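Long-range contacts in toll-like receptor 6, Variable lymphocyte receptor B (Mus musculus, PDB 3A79), which probably recognises lipopeptides of microbes in innate immunity through its Toll-like receptor 6 ectodomain, fused here to a piece of a hagfish variable lymphocyte receptor: residues B[331-336]-B[353-358]; B[34-39]-B[52-57]; B[208-213]-B[235-240]; B[67-72]-B[96-101]. All blocks are in the same frame, centred on the assembly; numbering follows the deposited sequence.

Interaction 1. Residues B[331-336]-B[353-358]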
# COMPACT_ATOMS: atom_id res chain seq x y z
N MET B 331 25.77 1.52 -9.97
CA MET B 331 26.09 0.78 -11.20
C MET B 331 26.14 1.73 -12.38
O MET B 331 25.33 2.66 -12.47
CB MET B 331 25.09 -0.35 -11.48
CG MET B 331 25.24 -1.55 -10.57
SD MET B 331 24.08 -2.89 -10.93
CE MET B 331 24.94 -4.22 -10.10
N ASN B 332 27.09 1.49 -13.28
CA ASN B 332 27.30 2.36 -14.43
C ASN B 332 26.82 1.76 -15.75
O ASN B 332 27.54 1.75 -16.75
CB ASN B 332 28.76 2.80 -14.54
CG ASN B 332 29.71 1.64 -14.75
OD1 ASN B 332 29.37 0.49 -14.47
ND2 ASN B 332 30.91 1.93 -15.25
N ILE B 333 25.59 1.27 -15.73
CA ILE B 333 24.95 0.73 -16.92
C ILE B 333 23.79 1.65 -17.32
O ILE B 333 23.45 2.56 -16.58
CB ILE B 333 24.45 -0.68 -16.64
CG1 ILE B 333 23.51 -0.68 -15.44
CG2 ILE B 333 25.63 -1.61 -16.38
CD1 ILE B 333 23.43 -2.01 -14.71
N LYS B 334 23.21 1.42 -18.49
CA LYS B 334 22.09 2.24 -18.97
C LYS B 334 20.73 1.78 -18.45
O LYS B 334 19.86 2.60 -18.21
CB LYS B 334 22.07 2.33 -20.50
CG LYS B 334 22.98 3.43 -21.04
CD LYS B 334 23.05 3.49 -22.56
CE LYS B 334 24.34 4.18 -23.02
NZ LYS B 334 24.72 3.90 -24.44
N MET B 335 20.55 0.48 -18.27
CA MET B 335 19.26 -0.03 -17.82
C MET B 335 19.34 -0.95 -16.61
O MET B 335 20.06 -1.94 -16.62
CB MET B 335 18.56 -0.75 -18.96
CG MET B 335 18.55 0.01 -20.25
SD MET B 335 18.11 -1.10 -21.58
CE MET B 335 16.47 -1.58 -21.03
N LEU B 336 18.58 -0.60 -15.57
CA LEU B 336 18.43 -1.43 -14.39
C LEU B 336 16.96 -1.70 -14.13
O LEU B 336 16.19 -0.76 -13.95
CB LEU B 336 19.02 -0.75 -13.16
CG LEU B 336 18.90 -1.57 -11.87
CD1 LEU B 336 19.59 -2.91 -12.02
CD2 LEU B 336 19.46 -0.81 -10.68
N SER B 353 24.80 9.32 -12.50
CA SER B 353 24.81 8.00 -13.12
C SER B 353 24.47 8.10 -14.60
O SER B 353 24.34 9.19 -15.14
CB SER B 353 23.84 7.03 -12.43
OG SER B 353 22.52 7.29 -12.84
N SER B 354 24.35 6.95 -15.24
CA SER B 354 24.11 6.91 -16.67
C SER B 354 22.86 6.11 -16.94
O SER B 354 22.49 5.87 -18.09
CB SER B 354 25.32 6.32 -17.42
OG SER B 354 25.67 5.06 -16.89
N PHE B 355 22.21 5.69 -15.86
CA PHE B 355 20.90 5.08 -15.96
C PHE B 355 20.05 5.95 -16.86
O PHE B 355 19.93 7.15 -16.64
CB PHE B 355 20.22 5.01 -14.60
CG PHE B 355 20.83 4.01 -13.67
CD1 PHE B 355 21.04 4.32 -12.33
CD2 PHE B 355 21.18 2.75 -14.12
CE1 PHE B 355 21.59 3.41 -11.47
CE2 PHE B 355 21.73 1.82 -13.26
CZ PHE B 355 21.94 2.15 -11.93
N THR B 356 19.48 5.34 -17.89
CA THR B 356 18.51 6.03 -18.72
C THR B 356 17.20 5.26 -18.69
O THR B 356 16.19 5.71 -19.25
CB THR B 356 19.00 6.23 -20.16
OG1 THR B 356 19.11 4.96 -20.81
CG2 THR B 356 20.35 6.91 -20.15
N PHE B 357 17.22 4.11 -18.02
CA PHE B 357 16.05 3.26 -17.89
C PHE B 357 15.99 2.61 -16.52
O PHE B 357 16.92 1.94 -16.09
CB PHE B 357 16.05 2.20 -18.97
CG PHE B 357 14.91 1.25 -18.87
CD1 PHE B 357 13.70 1.52 -19.50
CD2 PHE B 357 15.03 0.06 -18.16
CE1 PHE B 357 12.65 0.63 -19.42
CE2 PHE B 357 13.98 -0.83 -18.07
CZ PHE B 357 12.79 -0.54 -18.69
N LEU B 358 14.88 2.81 -15.83
CA LEU B 358 14.68 2.25 -14.50
C LEU B 358 13.28 1.64 -14.40
O LEU B 358 12.29 2.28 -14.74
CB LEU B 358 14.90 3.32 -13.44
CG LEU B 358 16.37 3.70 -13.26
CD1 LEU B 358 16.51 4.79 -12.23
CD2 LEU B 358 17.21 2.49 -12.87

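Interaction 2. Residues B[34-39]-B[52-57]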
# COMPACT_ATOMS: atom_id res chain seq x y z
N SER B 34 -3.51 -29.87 -36.49
CA SER B 34 -3.82 -31.31 -36.50
C SER B 34 -3.17 -32.05 -35.32
O SER B 34 -2.28 -32.88 -35.51
CB SER B 34 -3.42 -31.93 -37.84
OG SER B 34 -3.99 -33.21 -38.04
N MET B 35 -3.63 -31.76 -34.11
CA MET B 35 -3.03 -32.29 -32.88
C MET B 35 -3.97 -33.23 -32.11
O MET B 35 -5.20 -33.14 -32.22
CB MET B 35 -2.59 -31.14 -31.97
CG MET B 35 -2.39 -31.51 -30.49
SD MET B 35 -0.68 -31.87 -30.02
CE MET B 35 -0.02 -30.21 -29.83
N VAL B 36 -3.38 -34.14 -31.34
CA VAL B 36 -4.08 -34.99 -30.40
C VAL B 36 -3.27 -34.99 -29.11
O VAL B 36 -2.12 -35.43 -29.08
CB VAL B 36 -4.20 -36.44 -30.90
CG1 VAL B 36 -4.89 -37.34 -29.85
CG2 VAL B 36 -4.91 -36.49 -32.26
N ASP B 37 -3.87 -34.50 -28.03
CA ASP B 37 -3.18 -34.44 -26.76
C ASP B 37 -3.66 -35.54 -25.83
O ASP B 37 -4.79 -35.51 -25.35
CB ASP B 37 -3.41 -33.08 -26.12
CG ASP B 37 -2.69 -32.93 -24.82
OD1 ASP B 37 -2.62 -31.78 -24.32
OD2 ASP B 37 -2.19 -33.96 -24.29
N TYR B 38 -2.80 -36.51 -25.57
CA TYR B 38 -3.13 -37.62 -24.68
C TYR B 38 -2.22 -37.65 -23.46
O TYR B 38 -1.83 -38.73 -23.01
CB TYR B 38 -3.01 -38.95 -25.41
CG TYR B 38 -4.23 -39.36 -26.21
CD1 TYR B 38 -5.46 -38.79 -25.97
CD2 TYR B 38 -4.14 -40.35 -27.19
CE1 TYR B 38 -6.57 -39.17 -26.69
CE2 TYR B 38 -5.23 -40.73 -27.91
CZ TYR B 38 -6.45 -40.15 -27.66
OH TYR B 38 -7.56 -40.54 -28.38
N SER B 39 -1.88 -36.49 -22.92
CA SER B 39 -1.07 -36.48 -21.71
C SER B 39 -1.92 -36.77 -20.47
O SER B 39 -3.14 -36.58 -20.49
CB SER B 39 -0.33 -35.16 -21.56
OG SER B 39 -1.20 -34.08 -21.78
N PRO B 52 -5.27 -41.72 -38.66
CA PRO B 52 -4.06 -42.03 -39.42
C PRO B 52 -3.24 -40.81 -39.85
O PRO B 52 -2.01 -40.86 -39.79
CB PRO B 52 -4.60 -42.77 -40.64
CG PRO B 52 -5.85 -43.40 -40.16
CD PRO B 52 -6.45 -42.42 -39.19
N ARG B 53 -3.90 -39.74 -40.26
CA ARG B 53 -3.20 -38.57 -40.77
C ARG B 53 -2.88 -37.53 -39.70
O ARG B 53 -2.66 -36.36 -40.03
CB ARG B 53 -3.99 -37.91 -41.91
CG ARG B 53 -3.90 -38.60 -43.29
CD ARG B 53 -3.89 -37.53 -44.39
NE ARG B 53 -4.65 -36.34 -43.98
CZ ARG B 53 -4.35 -35.08 -44.31
NH1 ARG B 53 -3.29 -34.83 -45.07
NH2 ARG B 53 -5.11 -34.08 -43.88
N THR B 54 -2.86 -37.94 -38.43
CA THR B 54 -2.54 -37.05 -37.31
C THR B 54 -1.15 -36.49 -37.51
O THR B 54 -0.29 -37.17 -38.06
CB THR B 54 -2.50 -37.78 -35.94
OG1 THR B 54 -3.64 -38.64 -35.82
CG2 THR B 54 -2.51 -36.79 -34.80
N LYS B 55 -0.91 -35.27 -37.03
CA LYS B 55 0.38 -34.63 -37.26
C LYS B 55 1.18 -34.33 -36.00
O LYS B 55 2.39 -34.53 -35.98
CB LYS B 55 0.23 -33.40 -38.16
CG LYS B 55 -0.23 -33.78 -39.56
CD LYS B 55 -0.33 -32.60 -40.50
CE LYS B 55 -0.51 -33.10 -41.93
NZ LYS B 55 -0.85 -32.01 -42.88
N ALA B 56 0.52 -33.86 -34.95
CA ALA B 56 1.20 -33.66 -33.66
C ALA B 56 0.57 -34.52 -32.57
O ALA B 56 -0.59 -34.33 -32.21
CB ALA B 56 1.16 -32.19 -33.26
N LEU B 57 1.34 -35.48 -32.05
CA LEU B 57 0.86 -36.35 -30.98
C LEU B 57 1.63 -36.15 -29.67
O LEU B 57 2.85 -36.20 -29.66
CB LEU B 57 0.94 -37.82 -31.42
CG LEU B 57 0.77 -38.91 -30.36
CD1 LEU B 57 -0.42 -38.65 -29.47
CD2 LEU B 57 0.66 -40.28 -31.01

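Interaction 3. Residues B[208-213]-B[235-240]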
# COMPACT_ATOMS: atom_id res chain seq x y z
N LEU B 208 24.71 -27.98 -3.35
CA LEU B 208 25.64 -26.94 -3.67
C LEU B 208 26.11 -27.20 -5.09
O LEU B 208 26.27 -28.34 -5.49
CB LEU B 208 26.78 -26.96 -2.67
CG LEU B 208 26.29 -26.51 -1.29
CD1 LEU B 208 27.36 -26.58 -0.22
CD2 LEU B 208 25.73 -25.09 -1.40
N PHE B 209 26.26 -26.13 -5.87
CA PHE B 209 26.73 -26.23 -7.24
C PHE B 209 28.15 -26.75 -7.22
O PHE B 209 29.02 -26.16 -6.58
CB PHE B 209 26.70 -24.85 -7.90
CG PHE B 209 27.48 -24.78 -9.19
CD1 PHE B 209 26.86 -25.01 -10.41
CD2 PHE B 209 28.83 -24.47 -9.18
CE1 PHE B 209 27.57 -24.94 -11.59
CE2 PHE B 209 29.55 -24.40 -10.36
CZ PHE B 209 28.92 -24.64 -11.57
N SER B 210 28.40 -27.86 -7.90
CA SER B 210 29.73 -28.47 -7.82
C SER B 210 30.23 -28.99 -9.15
O SER B 210 30.68 -30.12 -9.25
CB SER B 210 29.75 -29.58 -6.77
OG SER B 210 29.14 -30.76 -7.25
N VAL B 211 30.17 -28.16 -10.18
CA VAL B 211 30.68 -28.61 -11.47
C VAL B 211 32.11 -28.14 -11.74
O VAL B 211 32.44 -26.95 -11.62
CB VAL B 211 29.75 -28.22 -12.61
CG1 VAL B 211 30.29 -28.74 -13.92
CG2 VAL B 211 28.40 -28.79 -12.37
N GLN B 212 32.96 -29.10 -12.10
CA GLN B 212 34.36 -28.85 -12.40
C GLN B 212 34.70 -29.09 -13.88
O GLN B 212 35.86 -29.02 -14.26
CB GLN B 212 35.26 -29.72 -11.52
CG GLN B 212 35.55 -29.15 -10.13
CD GLN B 212 36.36 -30.10 -9.27
OE1 GLN B 212 36.02 -30.36 -8.12
NE2 GLN B 212 37.45 -30.64 -9.83
N VAL B 213 33.70 -29.38 -14.69
CA VAL B 213 33.91 -29.54 -16.13
C VAL B 213 34.37 -28.24 -16.78
O VAL B 213 33.76 -27.18 -16.59
CB VAL B 213 32.60 -30.00 -16.82
CG1 VAL B 213 32.67 -29.76 -18.32
CG2 VAL B 213 32.32 -31.46 -16.52
N CYS B 235 31.43 -20.40 -3.98
CA CYS B 235 31.25 -19.23 -4.83
C CYS B 235 32.21 -19.29 -6.01
O CYS B 235 31.79 -19.18 -7.16
CB CYS B 235 31.45 -17.93 -4.04
SG CYS B 235 30.84 -16.41 -4.88
N GLN B 236 33.50 -19.46 -5.71
CA GLN B 236 34.54 -19.45 -6.74
C GLN B 236 34.41 -20.59 -7.74
O GLN B 236 34.70 -20.41 -8.93
CB GLN B 236 35.93 -19.45 -6.10
CG GLN B 236 37.08 -19.50 -7.11
CD GLN B 236 37.28 -18.21 -7.89
OE1 GLN B 236 37.39 -17.12 -7.31
NE2 GLN B 236 37.34 -18.32 -9.22
N ARG B 237 33.97 -21.76 -7.28
CA ARG B 237 33.70 -22.89 -8.18
C ARG B 237 32.84 -22.46 -9.38
O ARG B 237 33.14 -22.84 -10.52
CB ARG B 237 33.01 -24.03 -7.44
CG ARG B 237 33.19 -25.42 -8.05
CD ARG B 237 34.18 -26.26 -7.24
NE ARG B 237 33.70 -27.63 -7.06
CZ ARG B 237 33.13 -28.11 -5.95
NH1 ARG B 237 32.97 -27.32 -4.89
NH2 ARG B 237 32.74 -29.37 -5.90
N LEU B 238 31.78 -21.69 -9.10
CA LEU B 238 30.90 -21.18 -10.15
C LEU B 238 31.57 -20.15 -11.04
O LEU B 238 31.36 -20.16 -12.26
CB LEU B 238 29.63 -20.55 -9.57
CG LEU B 238 28.75 -19.94 -10.67
CD1 LEU B 238 28.27 -21.02 -11.63
CD2 LEU B 238 27.58 -19.16 -10.13
N MET B 239 32.34 -19.25 -10.45
CA MET B 239 33.03 -18.21 -11.22
C MET B 239 34.06 -18.80 -12.18
O MET B 239 34.24 -18.30 -13.29
CB MET B 239 33.67 -17.17 -10.29
CG MET B 239 32.73 -16.03 -9.87
SD MET B 239 33.40 -15.02 -8.53
CE MET B 239 34.80 -14.24 -9.32
N THR B 240 34.71 -19.88 -11.75
CA THR B 240 35.65 -20.61 -12.60
C THR B 240 34.95 -21.31 -13.76
O THR B 240 35.40 -21.26 -14.92
CB THR B 240 36.38 -21.69 -11.81
OG1 THR B 240 37.14 -21.09 -10.76
CG2 THR B 240 37.27 -22.46 -12.72

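Interaction 4. Residues B[67-72]-B[96-101]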
# COMPACT_ATOMS: atom_id res chain seq x y z
N LEU B 67 8.96 -48.29 -27.09
CA LEU B 67 8.35 -47.72 -28.27
C LEU B 67 8.74 -48.56 -29.48
O LEU B 67 9.76 -48.31 -30.12
CB LEU B 67 8.79 -46.26 -28.45
CG LEU B 67 8.28 -45.50 -29.68
CD1 LEU B 67 6.77 -45.41 -29.66
CD2 LEU B 67 8.89 -44.11 -29.75
N ARG B 68 7.92 -49.57 -29.77
CA ARG B 68 8.17 -50.47 -30.90
C ARG B 68 7.67 -49.86 -32.20
O ARG B 68 6.83 -48.96 -32.18
CB ARG B 68 7.48 -51.82 -30.68
CG ARG B 68 8.08 -52.65 -29.56
CD ARG B 68 9.61 -52.62 -29.60
NE ARG B 68 10.20 -53.68 -28.79
CZ ARG B 68 11.36 -53.56 -28.15
NH1 ARG B 68 12.05 -52.43 -28.21
NH2 ARG B 68 11.83 -54.58 -27.43
N MET B 69 8.19 -50.35 -33.32
CA MET B 69 7.77 -49.82 -34.62
C MET B 69 6.25 -49.91 -34.82
O MET B 69 5.60 -48.91 -35.14
CB MET B 69 8.51 -50.52 -35.76
CG MET B 69 8.40 -49.81 -37.11
SD MET B 69 9.39 -50.59 -38.41
CE MET B 69 8.55 -52.17 -38.55
N PRO B 70 5.67 -51.11 -34.61
CA PRO B 70 4.23 -51.26 -34.88
C PRO B 70 3.41 -50.32 -34.01
O PRO B 70 2.21 -50.22 -34.23
CB PRO B 70 3.94 -52.72 -34.51
CG PRO B 70 5.27 -53.39 -34.49
CD PRO B 70 6.25 -52.35 -34.07
N ASP B 71 4.05 -49.66 -33.04
CA ASP B 71 3.37 -48.69 -32.18
C ASP B 71 3.10 -47.36 -32.89
O ASP B 71 2.14 -46.67 -32.54
CB ASP B 71 4.18 -48.41 -30.91
CG ASP B 71 4.06 -49.52 -29.88
OD1 ASP B 71 3.77 -50.67 -30.28
OD2 ASP B 71 4.27 -49.24 -28.68
N ILE B 72 3.95 -47.00 -33.85
CA ILE B 72 3.80 -45.73 -34.59
C ILE B 72 3.89 -45.84 -36.12
O ILE B 72 3.81 -44.82 -36.81
CB ILE B 72 4.82 -44.65 -34.13
CG1 ILE B 72 6.21 -45.27 -34.00
CG2 ILE B 72 4.38 -43.96 -32.82
CD1 ILE B 72 7.27 -44.23 -33.91
N PHE B 96 11.21 -45.46 -35.97
CA PHE B 96 10.52 -44.41 -36.73
C PHE B 96 10.61 -44.57 -38.26
O PHE B 96 10.47 -43.60 -39.00
CB PHE B 96 11.08 -43.03 -36.37
CG PHE B 96 11.00 -42.70 -34.92
CD1 PHE B 96 12.14 -42.63 -34.15
CD2 PHE B 96 9.78 -42.44 -34.32
CE1 PHE B 96 12.07 -42.31 -32.81
CE2 PHE B 96 9.70 -42.13 -32.97
CZ PHE B 96 10.86 -42.07 -32.21
N LEU B 97 10.84 -45.80 -38.73
CA LEU B 97 11.10 -46.00 -40.16
C LEU B 97 10.04 -45.38 -41.06
O LEU B 97 10.37 -44.82 -42.10
CB LEU B 97 11.30 -47.49 -40.48
CG LEU B 97 11.30 -47.91 -41.97
CD1 LEU B 97 12.16 -47.00 -42.85
CD2 LEU B 97 11.73 -49.36 -42.14
N PHE B 98 8.77 -45.46 -40.66
CA PHE B 98 7.68 -45.06 -41.54
C PHE B 98 7.15 -43.64 -41.30
O PHE B 98 6.30 -43.14 -42.06
CB PHE B 98 6.55 -46.10 -41.52
CG PHE B 98 6.94 -47.43 -42.13
CD1 PHE B 98 7.29 -48.50 -41.33
CD2 PHE B 98 6.96 -47.60 -43.51
CE1 PHE B 98 7.65 -49.73 -41.88
CE2 PHE B 98 7.32 -48.82 -44.08
CZ PHE B 98 7.66 -49.89 -43.26
N ASN B 99 7.65 -42.98 -40.26
CA ASN B 99 7.37 -41.57 -40.04
C ASN B 99 8.45 -40.70 -40.69
O ASN B 99 9.25 -40.04 -40.02
CB ASN B 99 7.25 -41.28 -38.54
CG ASN B 99 6.63 -42.42 -37.76
OD1 ASN B 99 7.20 -43.51 -37.65
ND2 ASN B 99 5.46 -42.18 -37.21
N GLN B 100 8.47 -40.72 -42.02
CA GLN B 100 9.38 -39.93 -42.84
C GLN B 100 9.26 -38.41 -42.63
O GLN B 100 10.01 -37.65 -43.23
CB GLN B 100 9.12 -40.21 -44.33
CG GLN B 100 9.16 -41.68 -44.72
CD GLN B 100 10.57 -42.25 -44.65
OE1 GLN B 100 11.53 -41.53 -44.32
NE2 GLN B 100 10.71 -43.54 -44.96
N ASP B 101 8.33 -37.96 -41.81
CA ASP B 101 8.06 -36.54 -41.74
C ASP B 101 8.32 -35.98 -40.36
O ASP B 101 8.17 -34.78 -40.11
CB ASP B 101 6.60 -36.25 -42.14
CG ASP B 101 6.38 -36.32 -43.64
OD1 ASP B 101 7.37 -36.41 -44.40
OD2 ASP B 101 5.20 -36.28 -44.06

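Interaction 1. Residues B[331-336]-B[353-358]
M335 pairs with F357, and L336 with L358, as parallel neighbours on the strand-lined face of the leucine-rich-repeat solenoid, strands 335-339 and 357-359 coming from successive turns of the Toll-like receptor part. K334 O starts the ladder by accepting two amides: T356 N at 2.8 Å, in the carbonyl plane on a lone pair, and F357 N, nearly along the C=O axis but with a bent N-H angle of 136°. L336 N then gives a straighter bond to F357 O at 3.1 Å.

On one face of the strands M335 crosses F357 obliquely. Its chain bends at chi3 (62°), which brings CE over one face of the phenyl ring, 4.0 Å from the ring centroid, in a CH-pi contact; SD lies farther off, oblique to the ring, in a Met-aromatic contact. F357 also touches a sugar of a glycan carried by the protein.

The other face belongs to the hydrophobic core. There F355 runs side by side with L336, CE2 lying 3.7 Å from L336 CB, while I333 CG1 also reaches CE2 and M331 CB approaches CZ. L307 of the preceding strand touches M331, I333 and L336 from its own side. L358 CD2 lies over one face of the F355 ring, toward the rim, and also meets L336 CB at 3.7 Å.

Interaction 2. Residues B[34-39]-B[52-57]
S34 O and A56 O carry the backbone bonds of this contact, where strand 35-37, outermost at the N-terminal end of the Toll-like receptor solenoid, pairs in parallel register with strand 56-58. S34 O takes two donors, A56 N at 3.0 Å and K55 N at 3.1 Å, the latter with the more bent N-H angle, 147°. Two residues on, V36 N answers with a bond to A56 O at 2.9 Å, and M35 CA adds a C-H...O contact to the same oxygen.

The apolar contacts fall on both faces of the strand pair. On one, the bends of the M35 chain at chi2 and chi3 bring SD and CE to A56 CB, SD at 3.7 Å. An alanine in place of M35 would probably leave the A56 methyl without its sulfur and CE cover on this side. On the other, V36 and T54 cross at about a right angle, methyl to methyl, with V36 CG2 3.5 Å from T54 CG2. V36 CG1, the branch anti to the backbone N, sits over the centre of the Y38 ring, and L50 touches V36, Y38 and L57 from the connecting loop.

Among the polar residues, S34 CB runs against the aliphatic base of K55, 3.9 Å from its CB, and R53 forms a salt bridge with E77. D37 OD2 accepts from S39 N, closing an Asx turn just after the strand, and from S39 OG as well. Three backbone hydrogen bonds therefore supply the directional hold between the segments; no side chain gives a hydrogen bond across the pair, and the side-chain contacts are mainly between carbons and the M35 sulfur.

Interaction 3. Residues B[208-213]-B[235-240]
F209 lays its ring against L238, the two side chains crossing at about a right angle. L238 CD1 sits over one face of the ring, offset toward the rim and 3.9 Å from the centroid, in a CH-pi contact. CE2 of the same ring reaches the helix backbone, 3.5 Å from L238 CA, and R237 O lies at the ring edge, near its plane. V211 N covers the opposite face, so the phenyl ring is held between its own loop and the helix. A chi1 of 165° sets CG of F209 anti to the backbone N, on the side from which the ring reaches L238.

The contact lies on the convex side of the leucine-rich-repeat solenoid of the Toll-like receptor part, where loop 208-213, leading from strand 198-203 to strand 214-220, packs on helix 235-246. L238 also meets L225 and I228 of strand 222-229 and L269 of the next helix, while F203 meets the F209 ring edge to face. C235, in the first turn of the helix, is tied to C265 by a disulfide.

Outside the apolar patch, R237 reaches over the loop. Its chain bends at chi2 and chi3, and the guanidinium lies flat against S210, whose CA is 3.6 Å above its plane, near the rim. F209 O is over a face of the group as well, though this carbonyl has its hydrogen bond from N234 ND2. Q212 lies across R237 at a slant, with its amide plane turned 66° from the guanidinium; OE1 stays 3.7 Å from R237 NE.

Interaction 4. Residues B[67-72]-B[96-101]
N99 ND2 donates to I72 O at 3.1 Å, the one hydrogen bond between the segments. The bond is bent, 144° at the hydrogen, and the nitrogen stands above the carbonyl plane. The I72 side chain crosses that of N99 at about a right angle, its CB 4.0 Å from ND2 of N99. L67 CD2 meets the F96 ring near CZ at 3.8 Å. Nearer the surface, M69 SD comes to the edge of the F98 ring, 4.0 Å from CE1, a Met-aromatic contact, and touches L97 CB.

Both segments are connecting loops of neighbouring turns in the leucine-rich-repeat solenoid of the Toll-like receptor part, one ahead of strand 80-82, the other ahead of strand 104-106. With N99 buried, an alanine here would probably leave I72 O without its side-chain donor and open a gap beside the isoleucine.

Behind this first layer, a type I turn from F96 to N99, closed by N99 N to F96 O, sets the asparagine facing I72. I72 N bonds to M69 O, also hydrogen-bonded to S73 OG. L102 and M120 touch F96 from farther along the chain.

From the N terminus, interaction 2 comes first, closing a short loop of 12 residues and joining the outermost strand, 35-37, to strand 56-58. Interaction 4 follows with centres about 14 Å away, tying the loops that precede strands 80-82 and 104-106. Next, interaction 3 closes over strands 214-220 and 222-229 and packs a loop on helix 235-246. Interaction 1 is last, again strand to strand, joining 335-339 to 357-359. All four are in series, with no nesting or crossing, as suits a solenoid built turn upon turn. Interactions 1 and 2 join strands of its parallel ladder; 3 and 4 join the segments that connect those strands.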